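Local structure of Poly(A) ribonuclease pop2 (Schizosaccharomyces pombe, 2P51) at residues T52-V57 and S169-A174; Q74-N79 and I183-E188; I85-L90 and H236-D241. The protein shortens the poly(A) tails of mRNAs as the catalytic 3'-exoribonuclease of the CCR4-NOT complex, releasing 5'-AMP in a metal-dependent reaction. All blocks are in the same frame, centred on the assembly; numbering follows the deposited sequence.

Contact 1: T52-V57 and S169-A174; sequences TEFPGV and SGYDFA. With MG (magnesium ion), chain C; MG (magnesium ion), chain B.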
loop_
_atom_site.group_PDB
_atom_site.type_symbol
_atom_site.label_atom_id
_atom_site.label_comp_id
_atom_site.label_asym_id
_atom_site.label_seq_id
_atom_site.Cartn_x
_atom_site.Cartn_y
_atom_site.Cartn_z
ATOM N N THR A 52 2.281 2.370 0.473
ATOM C CA THR A 52 2.746 3.348 -0.503
ATOM C C THR A 52 3.551 4.429 0.231
ATOM O O THR A 52 3.403 4.616 1.432
ATOM C CB THR A 52 1.628 4.099 -1.271
ATOM O OG1 THR A 52 0.998 5.041 -0.405
ATOM C CG2 THR A 52 0.574 3.107 -1.825
ATOM N N GLU A 53 4.444 5.112 -0.485
ATOM C CA GLU A 53 5.050 6.312 0.060
ATOM C C GLU A 53 4.590 7.486 -0.842
ATOM O O GLU A 53 4.459 7.333 -2.072
ATOM C CB GLU A 53 6.571 6.249 0.109
ATOM C CG GLU A 53 7.174 5.068 0.853
ATOM C CD GLU A 53 6.746 4.948 2.288
ATOM O OE1 GLU A 53 6.572 5.953 2.986
ATOM O OE2 GLU A 53 6.567 3.778 2.749
ATOM N N PHE A 54 4.379 8.646 -0.262
ATOM C CA PHE A 54 3.860 9.824 -0.942
ATOM C C PHE A 54 4.294 11.035 -0.122
ATOM O O PHE A 54 4.806 10.859 1.000
ATOM C CB PHE A 54 2.340 9.721 -1.070
ATOM C CG PHE A 54 1.636 9.442 0.245
ATOM C CD1 PHE A 54 1.265 10.484 1.094
ATOM C CD2 PHE A 54 1.326 8.127 0.602
ATOM C CE1 PHE A 54 0.619 10.229 2.283
ATOM C CE2 PHE A 54 0.700 7.865 1.810
ATOM C CZ PHE A 54 0.342 8.932 2.630
ATOM N N PRO A 55 4.190 12.224 -0.658
ATOM C CA PRO A 55 4.841 13.385 -0.001
ATOM C C PRO A 55 4.041 14.030 1.114
ATOM O O PRO A 55 4.019 15.261 1.276
ATOM C CB PRO A 55 5.080 14.349 -1.165
ATOM C CG PRO A 55 4.189 13.971 -2.267
ATOM C CD PRO A 55 3.621 12.597 -1.982
ATOM N N GLY A 56 3.390 13.191 1.922
ATOM C CA GLY A 56 2.769 13.687 3.136
ATOM C C GLY A 56 1.422 14.349 2.910
ATOM O O GLY A 56 0.757 14.056 1.911
ATOM N N VAL A 57 1.016 15.165 3.850
ATOM C CA VAL A 57 -0.181 15.990 3.827
ATOM C C VAL A 57 0.253 17.462 3.822
ATOM O O VAL A 57 1.047 17.873 4.716
ATOM C CB VAL A 57 -1.041 15.696 5.063
ATOM C CG1 VAL A 57 -2.231 16.647 5.227
ATOM C CG2 VAL A 57 -1.506 14.239 4.929
ATOM N N SER A 169 -5.055 2.131 5.936
ATOM C CA SER A 169 -4.936 2.031 4.503
ATOM C C SER A 169 -5.621 3.120 3.682
ATOM O O SER A 169 -5.572 3.002 2.458
ATOM C CB SER A 169 -5.552 0.674 4.021
ATOM O OG SER A 169 -6.945 0.743 4.388
ATOM N N GLY A 170 -6.274 4.142 4.258
ATOM C CA GLY A 170 -7.065 5.084 3.445
ATOM C C GLY A 170 -6.223 5.724 2.350
ATOM O O GLY A 170 -6.603 5.730 1.169
ATOM N N TYR A 171 -5.090 6.322 2.725
ATOM C CA TYR A 171 -4.265 6.964 1.701
ATOM C C TYR A 171 -3.673 5.948 0.742
ATOM O O TYR A 171 -3.651 6.227 -0.472
ATOM C CB TYR A 171 -3.106 7.801 2.320
ATOM C CG TYR A 171 -3.534 9.159 2.827
ATOM C CD1 TYR A 171 -4.284 9.299 4.012
ATOM C CD2 TYR A 171 -3.171 10.343 2.165
ATOM C CE1 TYR A 171 -4.667 10.554 4.491
ATOM C CE2 TYR A 171 -3.569 11.580 2.666
ATOM C CZ TYR A 171 -4.306 11.710 3.810
ATOM O OH TYR A 171 -4.699 12.948 4.298
ATOM N N ASP A 172 -3.169 4.836 1.246
ATOM C CA ASP A 172 -2.504 3.844 0.417
ATOM C C ASP A 172 -3.450 3.319 -0.665
ATOM O O ASP A 172 -3.120 3.256 -1.874
ATOM C CB ASP A 172 -1.976 2.736 1.318
ATOM C CG ASP A 172 -0.823 3.094 2.202
ATOM O OD1 ASP A 172 -0.147 4.103 1.844
ATOM O OD2 ASP A 172 -0.563 2.476 3.260
ATOM N N PHE A 173 -4.680 2.952 -0.242
ATOM C CA PHE A 173 -5.657 2.462 -1.230
ATOM C C PHE A 173 -6.076 3.610 -2.156
ATOM O O PHE A 173 -6.297 3.384 -3.365
ATOM C CB PHE A 173 -6.916 1.896 -0.575
ATOM C CG PHE A 173 -6.936 0.409 -0.327
ATOM C CD1 PHE A 173 -6.575 -0.488 -1.324
ATOM C CD2 PHE A 173 -7.301 -0.094 0.897
ATOM C CE1 PHE A 173 -6.560 -1.886 -1.166
ATOM C CE2 PHE A 173 -7.316 -1.466 1.067
ATOM C CZ PHE A 173 -6.951 -2.367 0.085
ATOM N N ALA A 174 -6.235 4.832 -1.649
ATOM C CA ALA A 174 -6.624 5.960 -2.505
ATOM C C ALA A 174 -5.574 6.157 -3.592
ATOM O O ALA A 174 -5.922 6.441 -4.765
ATOM C CB ALA A 174 -6.876 7.224 -1.706
HETATM MG MG MG C . 5.519 3.137 4.446
HETATM MG MG MG B . 0.969 2.771 4.701
HETATM O O HOH W 1 3.978 4.548 4.045
HETATM O O HOH W 2 1.218 4.704 4.016
HETATM O O HOH W 3 0.525 0.979 5.617
HETATM O O HOH W 4 2.513 3.106 5.935
HETATM O O HOH W 5 -0.411 3.518 6.142
#

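Contact 2: Q74-N79 and I183-E188; sequences QTLRAN and IPLPAE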
loop_
_atom_site.group_PDB
_atom_site.type_symbol
_atom_site.label_atom_id
_atom_site.label_comp_id
_atom_site.label_asym_id
_atom_site.label_seq_id
_atom_site.Cartn_x
_atom_site.Cartn_y
_atom_site.Cartn_z
ATOM N N GLN A 74 -12.348 13.784 3.425
ATOM C CA GLN A 74 -12.114 14.999 2.641
ATOM C C GLN A 74 -10.672 15.466 2.743
ATOM O O GLN A 74 -10.172 16.070 1.778
ATOM C CB GLN A 74 -13.074 16.090 3.102
ATOM C CG GLN A 74 -14.563 15.811 2.885
ATOM C CD GLN A 74 -14.858 15.333 1.469
ATOM O OE1 GLN A 74 -14.251 15.786 0.500
ATOM N NE2 GLN A 74 -15.787 14.404 1.294
ATOM N N THR A 75 -9.971 15.213 3.847
ATOM C CA THR A 75 -8.540 15.497 3.932
ATOM C C THR A 75 -7.741 14.633 2.964
ATOM O O THR A 75 -6.889 15.098 2.193
ATOM C CB THR A 75 -7.979 15.264 5.352
ATOM O OG1 THR A 75 -8.564 16.259 6.208
ATOM C CG2 THR A 75 -6.495 15.523 5.424
ATOM N N LEU A 76 -8.037 13.332 3.013
ATOM C CA LEU A 76 -7.378 12.386 2.122
ATOM C C LEU A 76 -7.570 12.803 0.657
ATOM O O LEU A 76 -6.646 12.850 -0.141
ATOM C CB LEU A 76 -7.960 11.009 2.445
ATOM C CG LEU A 76 -7.620 9.739 1.711
ATOM C CD1 LEU A 76 -8.009 8.551 2.600
ATOM C CD2 LEU A 76 -8.289 9.621 0.349
ATOM N N ARG A 77 -8.826 13.046 0.281
ATOM C CA ARG A 77 -9.159 13.342 -1.111
ATOM C C ARG A 77 -8.395 14.554 -1.598
ATOM O O ARG A 77 -7.827 14.607 -2.684
ATOM C CB ARG A 77 -10.679 13.561 -1.151
ATOM C CG ARG A 77 -11.303 13.930 -2.480
ATOM C CD ARG A 77 -12.749 14.409 -2.234
ATOM N NE ARG A 77 -13.178 15.156 -3.396
ATOM C CZ ARG A 77 -14.000 16.183 -3.449
ATOM N NH1 ARG A 77 -14.542 16.652 -2.325
ATOM N NH2 ARG A 77 -14.256 16.704 -4.638
ATOM N N ALA A 78 -8.361 15.618 -0.798
ATOM C CA ALA A 78 -7.681 16.852 -1.170
ATOM C C ALA A 78 -6.213 16.572 -1.412
ATOM O O ALA A 78 -5.616 17.079 -2.363
ATOM C CB ALA A 78 -7.865 17.920 -0.091
ATOM N N ASN A 79 -5.589 15.801 -0.538
ATOM C CA ASN A 79 -4.128 15.618 -0.662
ATOM C C ASN A 79 -3.758 14.557 -1.683
ATOM O O ASN A 79 -2.829 14.771 -2.476
ATOM C CB ASN A 79 -3.517 15.290 0.730
ATOM C CG ASN A 79 -3.515 16.557 1.587
ATOM O OD1 ASN A 79 -2.571 17.334 1.488
ATOM N ND2 ASN A 79 -4.532 16.791 2.402
ATOM N N ILE A 183 -8.242 9.894 -12.461
ATOM C CA ILE A 183 -9.167 11.009 -12.368
ATOM C C ILE A 183 -9.242 11.386 -10.900
ATOM O O ILE A 183 -8.784 10.571 -10.078
ATOM C CB ILE A 183 -10.576 10.612 -12.830
ATOM C CG1 ILE A 183 -11.050 9.310 -12.152
ATOM C CG2 ILE A 183 -10.684 10.503 -14.344
ATOM C CD1 ILE A 183 -12.489 8.955 -12.521
ATOM N N PRO A 184 -9.765 12.548 -10.542
ATOM C CA PRO A 184 -9.978 12.904 -9.137
ATOM C C PRO A 184 -10.784 11.841 -8.410
ATOM O O PRO A 184 -11.647 11.157 -8.991
ATOM C CB PRO A 184 -10.818 14.177 -9.203
ATOM C CG PRO A 184 -10.489 14.753 -10.555
ATOM C CD PRO A 184 -10.195 13.603 -11.492
ATOM N N LEU A 185 -10.530 11.660 -7.121
ATOM C CA LEU A 185 -11.276 10.669 -6.338
ATOM C C LEU A 185 -12.738 11.092 -6.200
ATOM O O LEU A 185 -13.128 12.282 -6.333
ATOM C CB LEU A 185 -10.620 10.480 -4.963
ATOM C CG LEU A 185 -9.208 9.897 -4.964
ATOM C CD1 LEU A 185 -8.533 10.184 -3.625
ATOM C CD2 LEU A 185 -9.264 8.404 -5.262
ATOM N N PRO A 186 -13.606 10.115 -5.934
ATOM C CA PRO A 186 -15.029 10.482 -5.664
ATOM C C PRO A 186 -15.166 11.504 -4.538
ATOM O O PRO A 186 -14.375 11.624 -3.583
ATOM C CB PRO A 186 -15.640 9.121 -5.312
ATOM C CG PRO A 186 -14.757 8.125 -6.011
ATOM C CD PRO A 186 -13.349 8.666 -5.877
ATOM N N ALA A 187 -16.206 12.348 -4.579
ATOM C CA ALA A 187 -16.428 13.430 -3.614
ATOM C C ALA A 187 -16.818 12.925 -2.229
ATOM O O ALA A 187 -16.531 13.562 -1.205
ATOM C CB ALA A 187 -17.518 14.365 -4.112
ATOM N N GLU A 188 -17.494 11.784 -2.173
ATOM C CA GLU A 188 -17.984 11.212 -0.922
ATOM C C GLU A 188 -17.424 9.811 -0.697
ATOM O O GLU A 188 -17.202 9.085 -1.676
ATOM C CB GLU A 188 -19.501 11.174 -0.915
ATOM C CG GLU A 188 -20.156 12.554 -0.992
ATOM C CD GLU A 188 -20.459 13.050 0.414
ATOM O OE1 GLU A 188 -19.678 13.875 0.939
ATOM O OE2 GLU A 188 -21.472 12.573 0.979
HETATM O O HOH W 6 -11.795 14.650 -5.916
#

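Contact 3: I85-L90 and H236-D241; sequences IIQIGL and HQAGSD. With MG (magnesium ion), chain C.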
loop_
_atom_site.group_PDB
_atom_site.type_symbol
_atom_site.label_atom_id
_atom_site.label_comp_id
_atom_site.label_asym_id
_atom_site.label_seq_id
_atom_site.Cartn_x
_atom_site.Cartn_y
_atom_site.Cartn_z
ATOM N N ILE A 85 2.208 10.198 -6.123
ATOM C CA ILE A 85 2.770 8.987 -5.518
ATOM C C ILE A 85 4.274 8.866 -5.757
ATOM O O ILE A 85 4.731 9.268 -6.822
ATOM C CB ILE A 85 2.029 7.756 -6.082
ATOM C CG1 ILE A 85 2.316 6.471 -5.325
ATOM C CG2 ILE A 85 2.316 7.547 -7.587
ATOM C CD1 ILE A 85 1.952 6.412 -3.897
ATOM N N ILE A 86 4.965 8.299 -4.747
ATOM C CA ILE A 86 6.424 8.135 -4.862
ATOM C C ILE A 86 6.797 6.664 -4.902
ATOM O O ILE A 86 7.695 6.292 -5.700
ATOM C CB ILE A 86 7.145 8.923 -3.729
ATOM C CG1 ILE A 86 6.971 10.439 -3.926
ATOM C CG2 ILE A 86 8.619 8.575 -3.645
ATOM C CD1 ILE A 86 7.389 11.306 -2.731
ATOM N N GLN A 87 6.177 5.807 -4.122
ATOM C CA GLN A 87 6.497 4.403 -4.204
ATOM C C GLN A 87 5.241 3.558 -3.906
ATOM O O GLN A 87 4.414 3.984 -3.102
ATOM C CB GLN A 87 7.504 3.864 -3.169
ATOM C CG GLN A 87 8.943 4.212 -3.347
ATOM C CD GLN A 87 9.838 3.641 -2.270
ATOM O OE1 GLN A 87 9.412 3.588 -1.084
ATOM N NE2 GLN A 87 11.038 3.265 -2.612
ATOM N N ILE A 88 5.151 2.390 -4.503
ATOM C CA ILE A 88 4.172 1.382 -4.089
ATOM C C ILE A 88 4.925 0.103 -3.779
ATOM O O ILE A 88 5.758 -0.298 -4.602
ATOM C CB ILE A 88 3.102 1.067 -5.153
ATOM C CG1 ILE A 88 2.234 2.291 -5.461
ATOM C CG2 ILE A 88 2.258 -0.141 -4.746
ATOM C CD1 ILE A 88 1.251 2.174 -6.600
ATOM N N GLY A 89 4.627 -0.530 -2.667
ATOM C CA GLY A 89 5.232 -1.823 -2.290
ATOM C C GLY A 89 4.203 -2.932 -2.380
ATOM O O GLY A 89 3.087 -2.738 -1.857
ATOM N N LEU A 90 4.552 -4.019 -3.082
ATOM C CA LEU A 90 3.677 -5.170 -3.157
ATOM C C LEU A 90 4.454 -6.426 -2.727
ATOM O O LEU A 90 5.418 -6.789 -3.390
ATOM C CB LEU A 90 3.133 -5.377 -4.571
ATOM C CG LEU A 90 2.343 -4.261 -5.245
ATOM C CD1 LEU A 90 1.935 -4.656 -6.660
ATOM C CD2 LEU A 90 1.120 -3.887 -4.405
ATOM N N HIS A 236 10.109 2.772 6.315
ATOM C CA HIS A 236 9.627 3.951 5.621
ATOM C C HIS A 236 10.070 3.893 4.172
ATOM O O HIS A 236 10.192 4.948 3.540
ATOM C CB HIS A 236 10.067 5.232 6.376
ATOM C CG HIS A 236 9.115 6.339 6.088
ATOM N ND1 HIS A 236 8.112 6.681 6.977
ATOM C CD2 HIS A 236 8.992 7.157 5.012
ATOM C CE1 HIS A 236 7.397 7.679 6.459
ATOM N NE2 HIS A 236 7.919 8.004 5.263
ATOM N N GLN A 237 10.243 2.674 3.644
ATOM C CA GLN A 237 10.281 2.445 2.208
ATOM C C GLN A 237 9.170 1.437 1.898
ATOM O O GLN A 237 9.001 0.520 2.714
ATOM C CB GLN A 237 11.643 2.001 1.645
ATOM C CG GLN A 237 12.600 3.231 1.650
ATOM C CD GLN A 237 13.670 3.131 0.595
ATOM O OE1 GLN A 237 13.439 2.881 -0.584
ATOM N NE2 GLN A 237 14.958 3.290 0.972
ATOM N N ALA A 238 8.438 1.629 0.802
ATOM C CA ALA A 238 7.170 0.880 0.680
ATOM C C ALA A 238 7.393 -0.613 0.528
ATOM O O ALA A 238 6.554 -1.393 0.989
ATOM C CB ALA A 238 6.316 1.399 -0.444
ATOM N N GLY A 239 8.461 -1.063 -0.120
ATOM C CA GLY A 239 8.732 -2.474 -0.287
ATOM C C GLY A 239 8.875 -3.157 1.045
ATOM O O GLY A 239 8.190 -4.153 1.367
ATOM N N SER A 240 9.738 -2.640 1.898
ATOM C CA SER A 240 9.999 -3.189 3.224
ATOM C C SER A 240 8.766 -3.069 4.097
ATOM O O SER A 240 8.405 -4.024 4.814
ATOM C CB SER A 240 11.184 -2.416 3.828
ATOM O OG SER A 240 11.424 -2.888 5.144
ATOM N N ASP A 241 8.097 -1.919 4.039
ATOM C CA ASP A 241 6.885 -1.779 4.869
ATOM C C ASP A 241 5.794 -2.770 4.437
ATOM O O ASP A 241 5.089 -3.330 5.311
ATOM C CB ASP A 241 6.335 -0.362 4.796
ATOM C CG ASP A 241 7.224 0.713 5.387
ATOM O OD1 ASP A 241 8.135 0.406 6.203
ATOM O OD2 ASP A 241 7.044 1.923 5.055
HETATM MG MG MG C . 5.519 3.137 4.446
HETATM O O HOH W 1 3.978 4.548 4.045
HETATM O O HOH W 7 4.665 2.539 6.269
HETATM O O HOH W 8 6.405 4.770 5.390
#

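Contact 1: T52-V57 and S169-A174
Thr-52 and Asp-172 form the tight, buried half of this contact. OG1 of Thr-52 donates to Asp-172 OD1 at 2.7 Å, arriving on the anti side of the carboxylate and 29° out of its plane. The backbone N of Thr-52 adds a weak bond to OD1, and water 2 donates a third, so one oxygen is gripped by the strand and a water while OD2 of Asp-172 binds the magnesium ion of chain B at 2.1 Å. CG2 of Thr-52 also lies against the backbone O of Asp-172, 3.7 Å away. An alanine here would lack OG1 and CG2, and would probably leave OD1 to the weak N-H and the water, with the carboxylate less firmly fixed in rotation.

Beyond this pair the packing becomes apolar and more open. CG of Phe-54 sits between its backbone N and carbonyl carbon (chi1 53°), and the ring brings CZ to 3.6 Å from CB of Tyr-171, with Asp-172 OD1 near the ring plane at the CE2 edge. The Phe-54 and Tyr-171 rings are nearly parallel, 8° apart, but slid so far that they barely overlap, their centroids being 5.4 Å apart. Tyr-175 stacks on Phe-54. At the solvent end the exposed Val-57 crosses Tyr-171 at about a right angle, its CG2 reaching the phenol OH at 3.5 Å.

On the metal side, water 1 donates to Thr-52 O and is a ligand of the magnesium ion of chain C, which Glu-53 OE2 also binds. Asp-51 binds both magnesium ions, and Asp-241 the one of chain C, completing the two-metal site of the DEDD nuclease fold, here assembled where the strand 47-53 ends beside the start of helix 170-181.

Contact 2: Q74-N79 and I183-E188
The guanidinium of Arg-77 lies flat against the backbone of Ala-187, whose CA stands 3.6 Å above the centre of the guanidinium plane. CB of Ala-187 also approaches this group, 4.0 Å from Arg-77 CZ. The arginine gets there with an extended chain: CG is anti to the backbone N (chi1 178°), the chain stays extended to NE, and CD of Arg-77 passes the carbonyl oxygen of Pro-186 at 3.5 Å.

Two partners lie in the guanidinium plane and fix its turn. Arg-77 NH1 donates to Gln-74 OE1, about one helical turn earlier, at 3.0 Å. Arg-77 NE donates to water 6, which in turn donates to Leu-185 O at 2.7 Å and so bridges helix and loop.

Gln-74 uses the other end of its amide across the contact. Its chain is bent at chi2, and Gln-74 NE2 sends a nearly straight bond (174°) to Ala-187 O, 2.7 Å away, with the acceptor in the amide plane and the donor almost along the C=O axis. The amide is thus held at both ends, OE1 by the arginine and NE2 by the carbonyl of Ala-187, the residue whose CA covers the guanidinium. The carboxylate of Glu-188 lies close by but has its salt bridge with Lys-66.

On the buried side the contact is apolar. Leu-76 and Leu-185 meet at about a right angle, CD2 to CD1, at 4.0 Å. Leu-185 CD1 also touches CA of Arg-77.

The loop 183-188 joins helix 170-181 to helix 189-199, with Glu-188 as the N-cap of the latter, and packs against helix 69-82. Leu-185 fills the junction of all three helices, packing on Ala-174, Val-80 and Phe-192, while its backbone N is held by Asp-81.

Contact 3: I85-L90 and H236-D241
Gln-87, Ala-238 and Gly-89 carry this buried contact, where strand 87-93 of the DEDD nuclease sheet meets the N-terminal end of helix 238-257. Gln-87 belongs to a classic beta bulge, it and Ile-86 both facing Glu-53. CD of Gln-87 is anti to CB's backbone neighbour CA (chi2 180° about CB-CG), and the extended chain reaches the helix start. Gln-87 OE1 accepts the N-H of Ala-238 at 2.9 Å, a nearly straight bond whose donor lies above the carbonyl plane. Gln-87 NE2 donates to Gln-237 OE1 at 3.2 Å and also bonds Asn-109, so the amide is pinned at both ends. The NE2 of Gln-237, the N-cap residue, is bound by Ser-130 O.

Ala-238 points its CB at the strand, 3.4 Å from Gly-89 N and 3.9 Å from Gln-87 CB. Gly-89 allows this closeness, since a side chain there would collide with Ala-238 O; instead its CA makes a C-H...O contact with that oxygen at 3.6 Å.

One turn into the helix, Asp-241 divides its carboxylate: OD1 accepts the backbone N-H of His-236 on its syn side and pairs with Arg-231, while OD2 binds the magnesium ion of chain C at 2.0 Å.

Overall arrangement
Contacts 1 and 3 meet at the two-metal site. Their strands 47-53 and 87-93 are neighbours in the sheet, joined by backbone bonds between Glu-53 and both Ile-86 and Gln-87, and both contacts reach the same magnesium ion and share water 1. Contact 3 is the buried core of the three, built on amide bonds and close glycine and alanine packing. Contact 1 is metal-bound within and aromatic toward its partly exposed end. Its helix meets contact 2, Tyr-171 and Ala-174 packing on Thr-75 and Leu-76. Contact 2 lies farthest out, about 17 Å between its centre and that of the chain; it binds no metal and relies on an arginine, a glutamine and loop carbonyls.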